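Local coordinates for protein thiamine pyrophosphokinase (Candida albicans, PDB 2G9Z) that transfers a pyrophosphate group, from ATP in this enzyme family, to thiamine, giving the cofactor thiamine pyrophosphate, at residues V65-N70 / H161-H166; Y167-T172 / A187-G192; T321-E326 / M333-D338. All coordinates share one frame; numbering follows the deposited sequence.

Contact 1: residues V65-N70 / H161-H166; sequences VLLILN and HCIQLH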
loop_
_atom_site.group_PDB
_atom_site.type_symbol
_atom_site.label_atom_id
_atom_site.label_comp_id
_atom_site.label_asym_id
_atom_site.label_seq_id
_atom_site.Cartn_x
_atom_site.Cartn_y
_atom_site.Cartn_z
ATOM N N VAL A 65 -2.269 -20.171 -11.184
ATOM C CA VAL A 65 -3.601 -19.604 -11.107
ATOM C C VAL A 65 -3.477 -18.099 -11.277
ATOM O O VAL A 65 -2.536 -17.492 -10.764
ATOM C CB VAL A 65 -4.238 -19.858 -9.723
ATOM C CG1 VAL A 65 -5.623 -19.221 -9.663
ATOM C CG2 VAL A 65 -4.304 -21.346 -9.445
ATOM N N LEU A 66 -4.420 -17.509 -12.003
ATOM C CA LEU A 66 -4.452 -16.067 -12.203
ATOM C C LEU A 66 -5.702 -15.533 -11.512
ATOM O O LEU A 66 -6.819 -15.950 -11.823
ATOM C CB LEU A 66 -4.507 -15.719 -13.694
ATOM C CG LEU A 66 -4.637 -14.226 -14.029
ATOM C CD1 LEU A 66 -3.425 -13.477 -13.498
ATOM C CD2 LEU A 66 -4.755 -14.030 -15.533
ATOM N N LEU A 67 -5.512 -14.630 -10.558
ATOM C CA LEU A 67 -6.628 -14.036 -9.839
ATOM C C LEU A 67 -6.692 -12.574 -10.253
ATOM O O LEU A 67 -5.722 -11.833 -10.091
ATOM C CB LEU A 67 -6.416 -14.162 -8.331
ATOM C CG LEU A 67 -7.446 -13.486 -7.419
ATOM C CD1 LEU A 67 -8.867 -13.868 -7.832
ATOM C CD2 LEU A 67 -7.175 -13.907 -5.974
ATOM N N ILE A 68 -7.835 -12.161 -10.790
ATOM C CA ILE A 68 -8.002 -10.793 -11.264
ATOM C C ILE A 68 -8.966 -9.957 -10.442
ATOM O O ILE A 68 -10.171 -10.211 -10.426
ATOM C CB ILE A 68 -8.486 -10.786 -12.730
ATOM C CG1 ILE A 68 -7.553 -11.653 -13.582
ATOM C CG2 ILE A 68 -8.540 -9.346 -13.260
ATOM C CD1 ILE A 68 -8.063 -11.921 -14.980
ATOM N N LEU A 69 -8.435 -8.951 -9.758
ATOM C CA LEU A 69 -9.278 -8.074 -8.967
ATOM C C LEU A 69 -9.706 -6.861 -9.790
ATOM O O LEU A 69 -9.335 -6.728 -10.955
ATOM C CB LEU A 69 -8.570 -7.659 -7.674
ATOM C CG LEU A 69 -8.859 -8.628 -6.514
ATOM C CD1 LEU A 69 -8.440 -10.046 -6.888
ATOM C CD2 LEU A 69 -8.123 -8.163 -5.261
ATOM N N ASN A 70 -10.473 -5.974 -9.170
ATOM C CA ASN A 70 -11.031 -4.814 -9.850
ATOM C C ASN A 70 -10.204 -3.538 -10.051
ATOM O O ASN A 70 -10.302 -2.593 -9.272
ATOM C CB ASN A 70 -12.359 -4.465 -9.174
ATOM C CG ASN A 70 -13.174 -3.464 -9.968
ATOM O OD1 ASN A 70 -13.020 -3.343 -11.184
ATOM N ND2 ASN A 70 -14.060 -2.751 -9.284
ATOM N N HIS A 161 -10.516 -18.902 -1.491
ATOM C CA HIS A 161 -11.205 -20.099 -1.019
ATOM C C HIS A 161 -11.696 -20.916 -2.206
ATOM O O HIS A 161 -11.618 -22.147 -2.204
ATOM C CB HIS A 161 -12.380 -19.709 -0.127
ATOM C CG HIS A 161 -11.993 -19.444 1.293
ATOM N ND1 HIS A 161 -12.757 -18.674 2.143
ATOM C CD2 HIS A 161 -10.925 -19.858 2.016
ATOM C CE1 HIS A 161 -12.176 -18.624 3.328
ATOM N NE2 HIS A 161 -11.063 -19.335 3.278
ATOM N N CYS A 162 -12.209 -20.226 -3.217
ATOM C CA CYS A 162 -12.688 -20.894 -4.416
ATOM C C CYS A 162 -11.519 -21.615 -5.087
ATOM O O CYS A 162 -11.665 -22.737 -5.572
ATOM C CB CYS A 162 -13.295 -19.875 -5.383
ATOM S SG CYS A 162 -13.588 -20.509 -7.044
ATOM N N ILE A 163 -10.362 -20.961 -5.112
ATOM C CA ILE A 163 -9.167 -21.539 -5.722
ATOM C C ILE A 163 -8.716 -22.777 -4.954
ATOM O O ILE A 163 -8.394 -23.810 -5.546
ATOM C CB ILE A 163 -8.011 -20.506 -5.754
ATOM C CG1 ILE A 163 -8.311 -19.440 -6.811
ATOM C CG2 ILE A 163 -6.676 -21.208 -6.035
ATOM C CD1 ILE A 163 -7.420 -18.215 -6.744
ATOM N N GLN A 164 -8.686 -22.664 -3.632
ATOM C CA GLN A 164 -8.278 -23.777 -2.791
ATOM C C GLN A 164 -9.261 -24.932 -2.919
ATOM O O GLN A 164 -8.858 -26.094 -3.019
ATOM C CB GLN A 164 -8.181 -23.326 -1.335
ATOM C CG GLN A 164 -6.972 -22.449 -1.058
ATOM C CD GLN A 164 -6.860 -22.057 0.394
ATOM O OE1 GLN A 164 -7.665 -21.277 0.903
ATOM N NE2 GLN A 164 -5.865 -22.609 1.078
ATOM N N LEU A 165 -10.550 -24.607 -2.928
ATOM C CA LEU A 165 -11.585 -25.623 -3.056
ATOM C C LEU A 165 -11.549 -26.280 -4.430
ATOM O O LEU A 165 -11.792 -27.480 -4.554
ATOM C CB LEU A 165 -12.963 -25.010 -2.789
ATOM C CG LEU A 165 -13.212 -24.689 -1.311
ATOM C CD1 LEU A 165 -14.521 -23.939 -1.146
ATOM C CD2 LEU A 165 -13.239 -25.991 -0.513
ATOM N N HIS A 166 -11.242 -25.501 -5.463
ATOM C CA HIS A 166 -11.169 -26.039 -6.819
ATOM C C HIS A 166 -10.179 -27.197 -6.918
ATOM O O HIS A 166 -10.495 -28.241 -7.478
ATOM C CB HIS A 166 -10.738 -24.960 -7.813
ATOM C CG HIS A 166 -10.301 -25.507 -9.138
ATOM N ND1 HIS A 166 -11.183 -25.797 -10.155
ATOM C CD2 HIS A 166 -9.073 -25.856 -9.594
ATOM C CE1 HIS A 166 -10.519 -26.298 -11.182
ATOM N NE2 HIS A 166 -9.237 -26.346 -10.867
#

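Contact 2: residues Y167-T172 / A187-G192; sequences YQLNHT and AKLWNG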
loop_
_atom_site.group_PDB
_atom_site.type_symbol
_atom_site.label_atom_id
_atom_site.label_comp_id
_atom_site.label_asym_id
_atom_site.label_seq_id
_atom_site.Cartn_x
_atom_site.Cartn_y
_atom_site.Cartn_z
ATOM N N TYR A 167 -8.978 -27.000 -6.384
ATOM C CA TYR A 167 -7.943 -28.028 -6.435
ATOM C C TYR A 167 -8.228 -29.212 -5.525
ATOM O O TYR A 167 -7.499 -30.205 -5.530
ATOM C CB TYR A 167 -6.581 -27.412 -6.113
ATOM C CG TYR A 167 -6.012 -26.645 -7.285
ATOM C CD1 TYR A 167 -5.497 -27.320 -8.393
ATOM C CD2 TYR A 167 -6.053 -25.252 -7.322
ATOM C CE1 TYR A 167 -5.042 -26.629 -9.511
ATOM C CE2 TYR A 167 -5.599 -24.547 -8.442
ATOM C CZ TYR A 167 -5.099 -25.246 -9.534
ATOM O OH TYR A 167 -4.679 -24.574 -10.658
ATOM N N GLN A 168 -9.298 -29.112 -4.750
ATOM C CA GLN A 168 -9.669 -30.200 -3.862
ATOM C C GLN A 168 -10.854 -30.980 -4.415
ATOM O O GLN A 168 -10.856 -32.212 -4.413
ATOM C CB GLN A 168 -10.033 -29.668 -2.474
ATOM C CG GLN A 168 -8.873 -29.088 -1.686
ATOM C CD GLN A 168 -7.739 -30.077 -1.508
ATOM O OE1 GLN A 168 -7.954 -31.219 -1.096
ATOM N NE2 GLN A 168 -6.522 -29.640 -1.811
ATOM N N LEU A 169 -11.848 -30.250 -4.912
ATOM C CA LEU A 169 -13.077 -30.858 -5.409
ATOM C C LEU A 169 -13.355 -30.880 -6.911
ATOM O O LEU A 169 -14.022 -31.792 -7.399
ATOM C CB LEU A 169 -14.268 -30.197 -4.709
ATOM C CG LEU A 169 -14.587 -30.554 -3.252
ATOM C CD1 LEU A 169 -13.321 -30.781 -2.451
ATOM C CD2 LEU A 169 -15.419 -29.436 -2.648
ATOM N N ASN A 170 -12.859 -29.898 -7.652
ATOM C CA ASN A 170 -13.162 -29.856 -9.077
ATOM C C ASN A 170 -12.869 -31.110 -9.895
ATOM O O ASN A 170 -13.703 -31.524 -10.698
ATOM C CB ASN A 170 -12.491 -28.658 -9.744
ATOM C CG ASN A 170 -12.950 -28.474 -11.173
ATOM O OD1 ASN A 170 -12.293 -28.921 -12.114
ATOM N ND2 ASN A 170 -14.101 -27.832 -11.344
ATOM N N HIS A 171 -11.701 -31.714 -9.707
ATOM C CA HIS A 171 -11.366 -32.909 -10.472
ATOM C C HIS A 171 -12.405 -34.002 -10.231
ATOM O O HIS A 171 -12.531 -34.938 -11.018
ATOM C CB HIS A 171 -9.963 -33.409 -10.107
ATOM C CG HIS A 171 -9.869 -34.021 -8.745
ATOM N ND1 HIS A 171 -10.343 -33.398 -7.612
ATOM C CD2 HIS A 171 -9.329 -35.192 -8.331
ATOM C CE1 HIS A 171 -10.099 -34.157 -6.559
ATOM N NE2 HIS A 171 -9.484 -35.251 -6.968
ATOM N N THR A 172 -13.154 -33.867 -9.141
ATOM C CA THR A 172 -14.196 -34.827 -8.800
ATOM C C THR A 172 -15.485 -34.461 -9.538
ATOM O O THR A 172 -16.052 -35.285 -10.254
ATOM C CB THR A 172 -14.466 -34.840 -7.284
ATOM O OG1 THR A 172 -13.237 -35.068 -6.582
ATOM C CG2 THR A 172 -15.458 -35.939 -6.932
ATOM N N ALA A 187 -16.525 -20.348 2.463
ATOM C CA ALA A 187 -15.835 -20.304 3.747
ATOM C C ALA A 187 -16.203 -21.527 4.576
ATOM O O ALA A 187 -15.335 -22.178 5.159
ATOM C CB ALA A 187 -16.207 -19.033 4.497
ATOM N N LYS A 188 -17.495 -21.834 4.625
ATOM C CA LYS A 188 -17.965 -22.990 5.376
ATOM C C LYS A 188 -17.352 -24.255 4.797
ATOM O O LYS A 188 -16.703 -25.015 5.508
ATOM C CB LYS A 188 -19.492 -23.088 5.321
ATOM C CG LYS A 188 -20.215 -21.976 6.064
ATOM C CD LYS A 188 -21.725 -22.117 5.937
ATOM C CE LYS A 188 -22.444 -21.028 6.717
ATOM N NZ LYS A 188 -23.922 -21.173 6.643
ATOM N N LEU A 189 -17.547 -24.462 3.499
ATOM C CA LEU A 189 -17.028 -25.644 2.819
ATOM C C LEU A 189 -15.544 -25.866 3.096
ATOM O O LEU A 189 -15.139 -26.975 3.445
ATOM C CB LEU A 189 -17.256 -25.533 1.308
ATOM C CG LEU A 189 -17.436 -26.833 0.519
ATOM C CD1 LEU A 189 -17.467 -26.523 -0.969
ATOM C CD2 LEU A 189 -16.316 -27.799 0.820
ATOM N N TRP A 190 -14.730 -24.827 2.940
ATOM C CA TRP A 190 -13.298 -24.969 3.178
ATOM C C TRP A 190 -13.066 -25.422 4.613
ATOM O O TRP A 190 -12.202 -26.257 4.876
ATOM C CB TRP A 190 -12.574 -23.644 2.923
ATOM C CG TRP A 190 -11.073 -23.735 3.029
ATOM C CD1 TRP A 190 -10.262 -22.971 3.819
ATOM C CD2 TRP A 190 -10.206 -24.621 2.302
ATOM N NE1 TRP A 190 -8.945 -23.323 3.629
ATOM C CE2 TRP A 190 -8.881 -24.331 2.705
ATOM C CE3 TRP A 190 -10.418 -25.629 1.349
ATOM C CZ2 TRP A 190 -7.770 -25.014 2.188
ATOM C CZ3 TRP A 190 -9.311 -26.308 0.833
ATOM C CH2 TRP A 190 -8.005 -25.996 1.255
ATOM N N ASN A 191 -13.850 -24.875 5.536
ATOM C CA ASN A 191 -13.737 -25.226 6.948
ATOM C C ASN A 191 -14.211 -26.656 7.203
ATOM O O ASN A 191 -13.504 -27.456 7.817
ATOM C CB ASN A 191 -14.556 -24.252 7.800
ATOM C CG ASN A 191 -14.485 -24.571 9.283
ATOM O OD1 ASN A 191 -15.502 -24.860 9.918
ATOM N ND2 ASN A 191 -13.283 -24.523 9.842
ATOM N N GLY A 192 -15.410 -26.975 6.724
ATOM C CA GLY A 192 -15.950 -28.308 6.918
ATOM C C GLY A 192 -15.090 -29.382 6.283
ATOM O O GLY A 192 -14.932 -30.473 6.835
#

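Contact 3: residues T321-E326 / M333-D338; sequences TGFIVE and MNIEID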
loop_
_atom_site.group_PDB
_atom_site.type_symbol
_atom_site.label_atom_id
_atom_site.label_comp_id
_atom_site.label_asym_id
_atom_site.label_seq_id
_atom_site.Cartn_x
_atom_site.Cartn_y
_atom_site.Cartn_z
ATOM N N THR A 321 22.206 -12.612 -11.455
ATOM C CA THR A 321 21.423 -13.823 -11.656
ATOM C C THR A 321 20.617 -14.206 -10.421
ATOM O O THR A 321 19.863 -15.179 -10.436
ATOM C CB THR A 321 22.340 -15.003 -12.015
ATOM O OG1 THR A 321 23.192 -15.295 -10.901
ATOM C CG2 THR A 321 23.206 -14.650 -13.214
ATOM N N GLY A 322 20.789 -13.445 -9.348
ATOM C CA GLY A 322 20.057 -13.735 -8.133
ATOM C C GLY A 322 20.691 -13.097 -6.921
ATOM O O GLY A 322 21.775 -12.531 -7.006
ATOM N N PHE A 323 19.998 -13.175 -5.791
ATOM C CA PHE A 323 20.503 -12.622 -4.546
ATOM C C PHE A 323 19.949 -13.431 -3.383
ATOM O O PHE A 323 19.023 -14.228 -3.548
ATOM C CB PHE A 323 20.109 -11.147 -4.395
ATOM C CG PHE A 323 18.619 -10.901 -4.379
ATOM C CD1 PHE A 323 17.913 -10.723 -5.569
ATOM C CD2 PHE A 323 17.926 -10.833 -3.167
ATOM C CE1 PHE A 323 16.528 -10.478 -5.558
ATOM C CE2 PHE A 323 16.548 -10.589 -3.138
ATOM C CZ PHE A 323 15.845 -10.411 -4.337
ATOM N N ILE A 324 20.512 -13.221 -2.203
ATOM C CA ILE A 324 20.064 -13.952 -1.034
ATOM C C ILE A 324 19.597 -13.062 0.108
ATOM O O ILE A 324 20.220 -12.048 0.419
ATOM C CB ILE A 324 21.191 -14.849 -0.495
ATOM C CG1 ILE A 324 21.513 -15.945 -1.515
ATOM C CG2 ILE A 324 20.798 -15.435 0.864
ATOM C CD1 ILE A 324 22.739 -16.758 -1.167
ATOM N N VAL A 325 18.485 -13.439 0.725
ATOM C CA VAL A 325 18.006 -12.705 1.886
ATOM C C VAL A 325 17.650 -13.708 2.962
ATOM O O VAL A 325 16.884 -14.649 2.727
ATOM C CB VAL A 325 16.757 -11.846 1.605
ATOM C CG1 VAL A 325 16.297 -11.172 2.907
ATOM C CG2 VAL A 325 17.069 -10.794 0.552
ATOM N N GLU A 326 18.236 -13.526 4.136
ATOM C CA GLU A 326 17.930 -14.387 5.264
ATOM C C GLU A 326 17.115 -13.503 6.197
ATOM O O GLU A 326 17.460 -12.346 6.412
ATOM C CB GLU A 326 19.207 -14.858 5.953
ATOM C CG GLU A 326 18.954 -15.682 7.202
ATOM C CD GLU A 326 20.214 -16.337 7.727
ATOM O OE1 GLU A 326 21.269 -15.667 7.745
ATOM O OE2 GLU A 326 20.149 -17.518 8.128
ATOM N N MET A 333 8.557 -8.607 0.239
ATOM C CA MET A 333 9.543 -7.992 -0.637
ATOM C C MET A 333 8.868 -7.592 -1.946
ATOM O O MET A 333 8.057 -8.337 -2.497
ATOM C CB MET A 333 10.708 -8.944 -0.947
ATOM C CG MET A 333 11.670 -8.379 -1.998
ATOM S SD MET A 333 13.248 -9.279 -2.142
ATOM C CE MET A 333 14.408 -7.933 -2.296
ATOM N N ASN A 334 9.182 -6.393 -2.419
ATOM C CA ASN A 334 8.654 -5.924 -3.686
ATOM C C ASN A 334 9.855 -5.650 -4.568
ATOM O O ASN A 334 10.895 -5.202 -4.089
ATOM C CB ASN A 334 7.838 -4.633 -3.526
ATOM C CG ASN A 334 8.699 -3.428 -3.186
ATOM O OD1 ASN A 334 9.312 -3.369 -2.125
ATOM N ND2 ASN A 334 8.738 -2.456 -4.087
ATOM N N ILE A 335 9.717 -5.952 -5.850
ATOM C CA ILE A 335 10.771 -5.693 -6.814
ATOM C C ILE A 335 10.112 -4.928 -7.942
ATOM O O ILE A 335 9.108 -5.375 -8.494
ATOM C CB ILE A 335 11.374 -6.992 -7.380
ATOM C CG1 ILE A 335 12.090 -7.768 -6.267
ATOM C CG2 ILE A 335 12.346 -6.659 -8.511
ATOM C CD1 ILE A 335 12.729 -9.071 -6.738
ATOM N N GLU A 336 10.662 -3.766 -8.271
ATOM C CA GLU A 336 10.108 -2.955 -9.338
ATOM C C GLU A 336 10.264 -3.661 -10.677
ATOM O O GLU A 336 11.277 -4.310 -10.943
ATOM C CB GLU A 336 10.801 -1.590 -9.379
ATOM C CG GLU A 336 10.284 -0.667 -10.470
ATOM C CD GLU A 336 10.653 0.784 -10.229
ATOM O OE1 GLU A 336 11.857 1.084 -10.099
ATOM O OE2 GLU A 336 9.732 1.628 -10.169
ATOM N N ILE A 337 9.242 -3.548 -11.512
ATOM C CA ILE A 337 9.267 -4.160 -12.829
ATOM C C ILE A 337 8.962 -3.102 -13.874
ATOM O O ILE A 337 8.154 -2.205 -13.647
ATOM C CB ILE A 337 8.208 -5.280 -12.973
ATOM C CG1 ILE A 337 8.515 -6.429 -12.015
ATOM C CG2 ILE A 337 8.190 -5.795 -14.412
ATOM C CD1 ILE A 337 7.497 -7.548 -12.072
ATOM N N ASP A 338 9.625 -3.211 -15.015
ATOM C CA ASP A 338 9.410 -2.290 -16.118
ATOM C C ASP A 338 9.802 -3.024 -17.391
ATOM O O ASP A 338 10.880 -2.801 -17.946
ATOM C CB ASP A 338 10.260 -1.029 -15.953
ATOM C CG ASP A 338 9.906 0.046 -16.968
ATOM O OD1 ASP A 338 8.754 0.532 -16.941
ATOM O OD2 ASP A 338 10.774 0.402 -17.793
#

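Contact 1: residues V65-N70 / H161-H166
Val-65 on the strand and Ile-163 on the helix touch through the ends of their side chains, a compact example of helix-on-sheet packing in which Ile-163 is one of several contributors. The tight part lies at this pair: CD1 of Ile-163 comes to 3.6 Å from CG1 of Val-65, and CG1 of Ile-163 stands 3.9 Å from the same methyl. A second branch joins in more loosely, CG2 of Ile-163 lying 4.2 Å from CG2 of Val-65. The isoleucine chain is extended beyond its first bond (chi2 167°), which carries CD1 outward from the helix to the strand. Val-65 turns CG1 anti to its own backbone N, chi1 179°, and offers that branch to the incoming methyl.

In fold terms, helix 155-170 lies against the parallel, catalytic-domain part of the large mixed sheet, where strand 64-68 pairs with strands 86-90 and 205-210. The grip of Ile-163 slackens two residues along, where its CD1 is 4.4 Å from Leu-67 CD2. Leu-67 is instead packed by Phe-156, Ser-159 and Ile-160 of the same helix, while Val-88 touches both Leu-67 and Ile-163. All three touching residues are buried; exposure rises at flanking helix positions such as Gln-164 and His-166, which take no part in the contact, the latter hydrogen-bonded through ND1 to the hydroxyl of Tyr-122.

Contact 2: residues Y167-T172 / A187-G192
The two helical segments approach most closely at Gln-168 and Trp-190, whose CA atoms are 9.5 Å apart, a spacing that leaves side chains alone to bridge them. Segment 167-172 continues helix 155-170, with a wider pi-type turn at 167-170, and segment 187-192 belongs to helix 185-195. Two neighbouring residues of each segment do the touching.

Leu-169 and Leu-189 meet tip to tip. A single methyl, CD2 of Leu-169, rests against both branches of Leu-189, at 3.9 Å from CD1 and from CD2 alike. The other pair is less symmetrical. CG of Gln-168 lies at the edge of the indole, near its plane, 3.8 Å from CZ3 of Trp-190, and the amide plane is turned 62° from the ring. With CG beside the backbone N (chi1 -68°) that methylene meets the ring; the bend at chi2 (-57°) then carries the amide to another partner, and OE1 accepts a hydrogen bond from the backbone N of Val-200. The indole is likewise held through its NE1, which is hydrogen-bonded to the hydroxyl of Tyr-234, and His-161, Gln-164 and Leu-165 from earlier turns of helix 155-170 pack on it.

Such a junction is a small worked case of helix-helix packing within the catalytic domain. Its chemistry is apolar across the interface, including the aliphatic part of a polar residue, whereas the hydrogen bonds made to Val-200 and Tyr-234 probably help fix how the glutamine and the indole are turned.

Contact 3: residues T321-E326 / M333-D338
The sulfur of Met-333 lies at the edge of the Phe-323 ring, and the pair illustrates how a thioether and a phenyl group can meet between two sheets. SD of Met-333 sits 4.8 Å from the centroid of the Phe-323 ring and 81° off its normal, which makes this a Met-aromatic contact. The sulfur is 3.6 Å from CZ of Phe-323, and the methyl CE of Met-333 is closer still, 3.5 Å from both CE2 and CZ of that ring. Ile-335 adds a lighter touch near the ring plane, its CD1 4.2 Å from CZ of Phe-323.

Torsions explain the meeting. Phe-323 places CG between its backbone N and carbonyl carbon (chi1 60°), while Met-333 runs extended through its first two torsions and bends at the third, which brings CE up to the ring.

In the next shell, CG2 of Val-325 lies at the edge of the phenyl in its plane, and Ile-258 and Tyr-260 also pack on Phe-323. Leu-251 and Cys-278 touch Met-333, with Leu-251 touching Val-325 as well. On the adjoining residue, Asn-334 ND2 is hydrogen-bonded to Asp-218 OD1 of the second subunit. Two sheets facing each other through a buried apolar layer, one holding strand 322-327 and the other strand 331-336, are consistent with the beta-sandwich of the thiamine-binding domain in this enzyme family.

Overall arrangement
The three contacts follow one another along the chain, each closing before the next opens. Contacts 1 and 2 are neighbours, with centres 13 Å apart, and share helix 155-170: one stretch of it packs on the parallel strands, the next on helix 185-195. Contact 3 lies on the opposite side of the chain's centre, its centre 25 Å from that of contact 1 and 34 Å from that of contact 2. Strand 64-68 of contact 1 and strand 331-336 of contact 3 nevertheless belong to the same large mixed sheet, which thus ties the catalytic part, with its magnesium ligands Asp-126 and Asp-128, to the part that probably receives thiamine; there Asn-334 also meets the second subunit.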